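PDB 3MR0: sensory box histidine kinase/response regulator from Burkholderia thailandensis, which probably acts as a phosphorelay sensor kinase in two-component signalling, represented here by the PAS domain of the longer protein. Local coordinates for residues S35-F38 / K39-G43; A71-A74 / H75-R79; M120-T123 / D124-R127. All coordinates share one frame; numbering follows the deposited sequence. Where two conformers were deposited one is given.

Contact 1 (S35-F38 / K39-G43)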
loop_
_atom_site.group_PDB
_atom_site.type_symbol
_atom_site.label_atom_id
_atom_site.label_comp_id
_atom_site.label_asym_id
_atom_site.label_seq_id
_atom_site.Cartn_x
_atom_site.Cartn_y
_atom_site.Cartn_z
ATOM N N SER A 35 -4.303 -4.085 -10.413
ATOM C CA SER A 35 -5.584 -3.825 -11.006
ATOM C C SER A 35 -5.524 -2.466 -11.696
ATOM O O SER A 35 -4.655 -1.631 -11.383
ATOM C CB SER A 35 -6.674 -3.850 -9.950
ATOM O OG SER A 35 -6.517 -2.781 -9.036
ATOM N N PRO A 36 -6.443 -2.230 -12.653
ATOM C CA PRO A 36 -6.484 -0.898 -13.271
ATOM C C PRO A 36 -6.542 0.202 -12.216
ATOM O O PRO A 36 -5.795 1.179 -12.371
ATOM C CB PRO A 36 -7.769 -0.937 -14.107
ATOM C CG PRO A 36 -7.938 -2.402 -14.449
ATOM C CD PRO A 36 -7.434 -3.159 -13.245
ATOM N N HIS A 37 -7.375 0.063 -11.174
ATOM C CA HIS A 37 -7.430 1.125 -10.156
ATOM C C HIS A 37 -6.157 1.274 -9.298
ATOM O O HIS A 37 -5.846 2.373 -8.823
ATOM C CB HIS A 37 -8.696 1.145 -9.276
ATOM C CG HIS A 37 -8.934 2.493 -8.658
ATOM N ND1 HIS A 37 -9.297 3.598 -9.401
ATOM C CD2 HIS A 37 -8.770 2.942 -7.390
ATOM C CE1 HIS A 37 -9.387 4.657 -8.613
ATOM N NE2 HIS A 37 -9.079 4.284 -7.385
ATOM N N PHE A 38 -5.423 0.184 -9.112
ATOM C CA PHE A 38 -4.123 0.303 -8.492
ATOM C C PHE A 38 -3.285 1.234 -9.355
ATOM O O PHE A 38 -2.688 2.181 -8.857
ATOM C CB PHE A 38 -3.445 -1.057 -8.375
ATOM C CG PHE A 38 -2.152 -1.017 -7.634
ATOM C CD1 PHE A 38 -2.034 -1.619 -6.400
ATOM C CD2 PHE A 38 -1.051 -0.356 -8.166
ATOM C CE1 PHE A 38 -0.844 -1.580 -5.704
ATOM C CE2 PHE A 38 0.158 -0.302 -7.473
ATOM C CZ PHE A 38 0.265 -0.912 -6.241
ATOM N N LYS A 39 -3.217 0.957 -10.652
ATOM C CA LYS A 39 -2.424 1.809 -11.531
ATOM C C LYS A 39 -2.872 3.260 -11.418
ATOM O O LYS A 39 -2.054 4.192 -11.398
ATOM C CB LYS A 39 -2.515 1.343 -12.977
ATOM C CG LYS A 39 -1.955 -0.043 -13.219
ATOM C CD LYS A 39 -2.001 -0.346 -14.701
ATOM C CE LYS A 39 -1.625 -1.772 -15.007
ATOM N NZ LYS A 39 -2.227 -2.127 -16.314
ATOM N N LYS A 40 -4.174 3.459 -11.341
ATOM C CA LYS A 40 -4.669 4.809 -11.285
ATOM C C LYS A 40 -4.199 5.503 -10.015
ATOM O O LYS A 40 -3.683 6.616 -10.077
ATOM C CB LYS A 40 -6.182 4.835 -11.414
ATOM C CG LYS A 40 -6.777 6.227 -11.260
ATOM C CD LYS A 40 -5.987 7.291 -12.034
ATOM C CE LYS A 40 -6.180 7.175 -13.534
ATOM N NZ LYS A 40 -5.853 8.463 -14.218
ATOM N N ILE A 41 -4.361 4.844 -8.869
ATOM C CA ILE A 41 -3.943 5.420 -7.588
ATOM C C ILE A 41 -2.476 5.853 -7.588
ATOM O O ILE A 41 -2.119 6.802 -6.906
ATOM C CB ILE A 41 -4.229 4.452 -6.409
ATOM C CG1 ILE A 41 -5.734 4.331 -6.154
ATOM C CG2 ILE A 41 -3.512 4.893 -5.131
ATOM C CD1 ILE A 41 -6.086 3.223 -5.189
HETATM N N MSE A 42 -1.628 5.169 -8.355
HETATM C CA MSE A 42 -0.227 5.592 -8.520
HETATM C C MSE A 42 -0.110 6.790 -9.484
HETATM O O MSE A 42 0.978 7.347 -9.685
HETATM C CB MSE A 42 0.666 4.446 -9.001
HETATM C CG MSE A 42 0.723 3.258 -8.071
HETATM SE SE MSE A 42 1.336 3.705 -6.273
HETATM C CE MSE A 42 3.087 4.411 -6.747
ATOM N N GLY A 43 -1.246 7.163 -10.075
ATOM C CA GLY A 43 -1.336 8.279 -10.998
ATOM C C GLY A 43 -1.208 7.867 -12.449
ATOM O O GLY A 43 -1.027 8.727 -13.304
#
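Phe-38 and Met-42, one helical turn apart, run side by side and point the same way. The ring atom CE2 of Phe-38 comes 3.7 Å from CG of Met-42, a selenomethionine, and its SE stands obliquely 5.2 Å from the ring centroid, a Met-aromatic contact. Both chains are set for this by their torsions: the ring is swung back opposite the backbone N of Phe-38 (chi1 -175°), while Met-42 folds at chi2 and chi3. The neighbouring pair meets differently. Ile-41 crosses the side chain of His-37 at about a right angle, bringing its CD1 to 3.5 Å from the imidazole CD2. Lys-40, three residues on from His-37, brings its CB obliquely to 3.9 Å from His-37 ND1. These pairs form along the short helix 36-41 of the PAS fold and at its C-terminal end; the helix packs on strand 112-121 through Phe-38 and Ile-41, both touching Ile-119, and Phe-38 also lines the pocket where a polyether molecule is seen. Ser-35 N-caps the helix, its OG accepting from Phe-38 N at 3.2 Å while also bonded to Leu-22 N. Along the backbone, Lys-39 N donates to Ser-35 O (3.0 Å) and Ile-41 N to His-37 O (2.9 Å, nearly straight at 170°). The extended chain of Lys-39 carries its ammonium away to Asp-46 and Asp-51. Gly-43 ends the turn in a Schellman motif, with phi 94°.

Contact 2 (A71-A74 / H75-R79); sequences ALKA and HLEHR
The carboxylate of Glu-77 turns one face to the aliphatic chain of Lys-73, whose CG lies 3.5 Å from OE2 and almost as close to CD. His-78 touches Ala-74 O through CB, at 3.3 Å, with the carbonyl oxygen lying obliquely to its ring. His-75 sends its ring away from the preceding turn: its CB packs 3.5 Å from Leu-72 O, while ND1 is bonded to Asp-80 O and NE2 to Ala-104 N. On the side of helix 65-78 turned to the PAS sheet, Leu-72 and Leu-76 cross, with CD1 of the former 4.0 Å from CG of the latter, and both also touch Trp-25. Leu-72 lines one polyether pocket, and Glu-77, His-78 and Arg-79 another, the polyether probably a crystallisation component. Leu-76 N donates almost straight to Leu-72 O (2.8 Å, 170°), but His-78 N reaches Ala-74 O (2.9 Å) from well above the carbonyl plane, as the helix approaches its end and Arg-79 takes a positive phi. Lys-73 NZ and Glu-77 OE1 remain 4.8 Å apart, no salt bridge, so any attraction is probably weak, whereas His-75, with a carbonyl at ND1 and an amide N-H at NE2, is probably neutral and protonated on ND1.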
loop_
_atom_site.group_PDB
_atom_site.type_symbol
_atom_site.label_atom_id
_atom_site.label_comp_id
_atom_site.label_asym_id
_atom_site.label_seq_id
_atom_site.Cartn_x
_atom_site.Cartn_y
_atom_site.Cartn_z
ATOM N N ALA A 71 7.427 -4.051 8.386
ATOM C CA ALA A 71 6.107 -4.634 8.600
ATOM C C ALA A 71 5.870 -5.798 7.646
ATOM O O ALA A 71 5.246 -6.799 8.017
ATOM C CB ALA A 71 5.004 -3.586 8.478
ATOM N N LEU A 72 6.388 -5.689 6.426
ATOM C CA LEU A 72 6.302 -6.795 5.464
ATOM C C LEU A 72 7.035 -8.029 5.985
ATOM O O LEU A 72 6.549 -9.154 5.844
ATOM C CB LEU A 72 6.863 -6.397 4.096
ATOM C CG LEU A 72 6.670 -7.453 3.007
ATOM C CD1 LEU A 72 5.260 -7.969 3.031
ATOM C CD2 LEU A 72 6.964 -6.864 1.669
ATOM N N LYS A 73 8.206 -7.806 6.586
ATOM C CA LYS A 73 8.963 -8.859 7.254
ATOM C C LYS A 73 8.202 -9.472 8.437
ATOM O O LYS A 73 8.108 -10.676 8.564
ATOM C CB LYS A 73 10.290 -8.290 7.725
ATOM C CG LYS A 73 11.198 -9.303 8.387
ATOM C CD LYS A 73 12.533 -8.673 8.709
ATOM C CE LYS A 73 13.356 -9.526 9.648
ATOM N NZ LYS A 73 14.343 -8.653 10.353
ATOM N N ALA A 74 7.654 -8.637 9.302
ATOM C CA ALA A 74 6.877 -9.127 10.419
ATOM C C ALA A 74 5.733 -10.020 9.922
ATOM O O ALA A 74 5.347 -10.987 10.592
ATOM C CB ALA A 74 6.351 -7.961 11.242
ATOM N N HIS A 75 5.195 -9.693 8.750
ATOM C CA HIS A 75 4.125 -10.502 8.142
ATOM C C HIS A 75 4.678 -11.793 7.566
ATOM O O HIS A 75 4.228 -12.879 7.921
ATOM C CB HIS A 75 3.359 -9.739 7.051
ATOM C CG HIS A 75 2.214 -10.516 6.467
ATOM N ND1 HIS A 75 1.071 -10.801 7.179
ATOM C CD2 HIS A 75 2.050 -11.087 5.251
ATOM C CE1 HIS A 75 0.244 -11.503 6.424
ATOM N NE2 HIS A 75 0.816 -11.692 5.248
ATOM N N LEU A 76 5.654 -11.675 6.673
ATOM C CA LEU A 76 6.173 -12.854 5.983
ATOM C C LEU A 76 6.882 -13.835 6.913
ATOM O O LEU A 76 7.024 -15.004 6.572
ATOM C CB LEU A 76 7.091 -12.475 4.822
ATOM C CG LEU A 76 6.405 -11.714 3.696
ATOM C CD1 LEU A 76 7.415 -11.345 2.593
ATOM C CD2 LEU A 76 5.227 -12.516 3.153
ATOM N N GLU A 77 7.325 -13.366 8.075
ATOM C CA GLU A 77 8.037 -14.229 9.005
ATOM C C GLU A 77 7.267 -14.592 10.254
ATOM O O GLU A 77 7.353 -15.715 10.722
ATOM C CB GLU A 77 9.351 -13.590 9.430
ATOM C CG GLU A 77 10.404 -13.592 8.365
ATOM C CD GLU A 77 11.655 -12.899 8.838
ATOM O OE1 GLU A 77 11.775 -12.691 10.058
ATOM O OE2 GLU A 77 12.506 -12.543 8.001
ATOM N N HIS A 78 6.556 -13.646 10.842
ATOM C CA HIS A 78 5.921 -13.935 12.116
ATOM C C HIS A 78 4.442 -14.085 11.911
ATOM O O HIS A 78 3.706 -14.415 12.826
ATOM C CB HIS A 78 6.259 -12.863 13.136
ATOM C CG HIS A 78 7.687 -12.910 13.577
ATOM N ND1 HIS A 78 8.559 -11.857 13.412
ATOM C CD2 HIS A 78 8.409 -13.906 14.142
ATOM C CE1 HIS A 78 9.748 -12.190 13.878
ATOM N NE2 HIS A 78 9.686 -13.432 14.323
ATOM N N ARG A 79 4.037 -13.872 10.668
ATOM C CA ARG A 79 2.637 -13.910 10.280
ATOM C C ARG A 79 1.855 -12.685 10.740
ATOM O O ARG A 79 0.696 -12.523 10.362
ATOM C CB ARG A 79 1.964 -15.199 10.756
ATOM C CG ARG A 79 2.464 -16.462 10.068
ATOM C CD ARG A 79 1.504 -17.565 10.363
ATOM N NE ARG A 79 0.486 -17.025 11.244
ATOM C CZ ARG A 79 -0.763 -17.457 11.306
ATOM N NH1 ARG A 79 -1.610 -16.870 12.135
ATOM N NH2 ARG A 79 -1.160 -18.462 10.536
#

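Contact 3 (M120-T123 / D124-R127); sequences MDVT and DRKR. With SO4 (sulfate ion), chain C.
Val-122 and Arg-125 lie side by side, the valine's CG1 obliquely 3.2 Å from NH2 of the guanidinium, a methyl beside a charged group; apolar contact joins Val-122 CG2 to Lys-126 CG, at 4.0 Å. The same arginine binds a sulfate, probably left from crystallisation. It meets the guanidinium at its edge, in plane; Arg-125 NH2 donates to O3 at 2.9 Å, and NE, placed by the bend at chi3 (51°), divides its hydrogen between O3 and O1. NH2 has a second anionic partner, a salt bridge to Glu-85. Among the hydrogen bonds to the carboxylate, Thr-123 N to Asp-121 OD1 (2.9 Å) closes an Asx turn, and Thr-123 OG1 adds a second grip on OD1 (2.7 Å) from the same face. Asp-121, Val-122 and Thr-123 form the Asp-Val-Thr version of the DIT motif, which joins the last PAS strand to the following helix; Asp-121 OD2 pairs with Arg-96, and Thr-123 OG1 is also bonded to Trp-97 N. A water donates to Asp-121 OD1 and accepts from Asp-124 N. Backbone bonds open helix 123-140: Lys-126 N donates to Val-122 O (3.1 Å), the N-cap carbonyl, and Arg-127 N to Thr-123 O (2.9 Å).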
loop_
_atom_site.group_PDB
_atom_site.type_symbol
_atom_site.label_atom_id
_atom_site.label_comp_id
_atom_site.label_asym_id
_atom_site.label_seq_id
_atom_site.Cartn_x
_atom_site.Cartn_y
_atom_site.Cartn_z
HETATM N N MSE A 120 -5.658 1.759 -0.742
HETATM C CA MSE A 120 -6.618 2.853 -0.852
HETATM C C MSE A 120 -5.875 4.163 -0.679
HETATM O O MSE A 120 -4.913 4.222 0.101
HETATM C CB MSE A 120 -7.729 2.729 0.193
HETATM C CG MSE A 120 -8.784 1.725 -0.177
HETATM SE SE MSE A 120 -10.424 1.945 0.848
HETATM C CE MSE A 120 -9.878 1.169 2.523
ATOM N N ASP A 121 -6.306 5.197 -1.395
ATOM C CA ASP A 121 -5.705 6.519 -1.232
ATOM C C ASP A 121 -6.332 7.199 -0.043
ATOM O O ASP A 121 -7.515 7.515 -0.088
ATOM C CB ASP A 121 -5.889 7.409 -2.466
ATOM C CG ASP A 121 -5.031 8.663 -2.398
ATOM O OD1 ASP A 121 -5.139 9.415 -1.415
ATOM O OD2 ASP A 121 -4.208 8.889 -3.306
ATOM N N VAL A 122 -5.542 7.403 1.011
ATOM C CA VAL A 122 -6.015 8.014 2.259
ATOM C C VAL A 122 -5.377 9.390 2.509
ATOM O O VAL A 122 -5.265 9.827 3.650
ATOM C CB VAL A 122 -5.776 7.092 3.495
ATOM C CG1 VAL A 122 -6.572 5.785 3.365
ATOM C CG2 VAL A 122 -4.281 6.835 3.715
ATOM N N THR A 123 -4.978 10.068 1.432
ATOM C CA THR A 123 -4.246 11.313 1.545
ATOM C C THR A 123 -5.000 12.360 2.322
ATOM O O THR A 123 -4.449 12.937 3.252
ATOM C CB THR A 123 -3.834 11.882 0.161
ATOM O OG1 THR A 123 -3.081 10.893 -0.546
ATOM C CG2 THR A 123 -2.970 13.122 0.322
ATOM N N ASP A 124 -6.253 12.605 1.941
ATOM C CA ASP A 124 -7.064 13.682 2.543
ATOM C C ASP A 124 -7.321 13.518 4.026
ATOM O O ASP A 124 -7.330 14.499 4.761
ATOM C CB ASP A 124 -8.389 13.868 1.797
ATOM C CG ASP A 124 -8.227 14.697 0.555
ATOM O OD1 ASP A 124 -7.136 15.277 0.395
ATOM O OD2 ASP A 124 -9.177 14.770 -0.257
ATOM N N ARG A 125 -7.557 12.289 4.469
ATOM C CA ARG A 125 -7.649 12.037 5.896
ATOM C C ARG A 125 -6.329 12.363 6.572
ATOM O O ARG A 125 -6.329 12.973 7.630
ATOM C CB ARG A 125 -8.030 10.592 6.221
ATOM C CG ARG A 125 -7.780 10.271 7.699
ATOM C CD ARG A 125 -8.529 9.047 8.166
ATOM N NE ARG A 125 -8.299 7.911 7.283
ATOM C CZ ARG A 125 -7.277 7.075 7.391
ATOM N NH1 ARG A 125 -6.381 7.235 8.353
ATOM N NH2 ARG A 125 -7.151 6.085 6.533
ATOM N N LYS A 126 -5.210 11.963 5.960
ATOM C CA LYS A 126 -3.891 12.181 6.570
ATOM C C LYS A 126 -3.544 13.678 6.640
ATOM O O LYS A 126 -2.865 14.122 7.586
ATOM C CB LYS A 126 -2.793 11.352 5.876
ATOM C CG LYS A 126 -2.969 9.832 5.967
ATOM C CD LYS A 126 -2.734 9.298 7.353
ATOM C CE LYS A 126 -1.400 9.707 7.863
ATOM N NZ LYS A 126 -1.189 9.167 9.243
ATOM N N ARG A 127 -4.026 14.437 5.652
ATOM C CA ARG A 127 -3.891 15.899 5.618
ATOM C C ARG A 127 -4.591 16.541 6.806
ATOM O O ARG A 127 -4.031 17.409 7.471
ATOM C CB ARG A 127 -4.468 16.481 4.306
ATOM C CG ARG A 127 -3.634 16.211 3.036
ATOM C CD ARG A 127 -4.448 16.455 1.750
ATOM N NE ARG A 127 -3.598 16.537 0.549
ATOM C CZ ARG A 127 -4.010 16.321 -0.704
ATOM N NH1 ARG A 127 -5.268 15.994 -0.958
ATOM N NH2 ARG A 127 -3.154 16.416 -1.711
HETATM S S SO4 C . -10.464 7.176 4.247
HETATM O O1 SO4 C . -10.773 8.169 5.267
HETATM O O2 SO4 C . -10.124 7.801 2.980
HETATM O O3 SO4 C . -9.335 6.396 4.704
HETATM O O4 SO4 C . -11.586 6.277 4.016
HETATM O O HOH W 1 -7.547 11.068 -0.368
#

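The contacts follow one another along the chain, each local and each involving a different helix: contact 1 in helix 36-41, contact 2 at the end of helix 65-78, contact 3 where strand 112-121 passes into helix 123-140. Contacts 1 and 2 lie on opposite sides of the chain's centre, their own centres 25 Å apart, yet Phe-38 and Leu-72 line the same polyether pocket of the antiparallel PAS sheet. Contact 3, with its centre 15 Å from that of contact 1, just touches it through Ile-41 CD1 and Asp-121 N, 4.3 Å apart. The pocket-lining helix thus packs on the end of the strand that leads into the exit helix, consistent with a sensor domain that passes changes in its core onward.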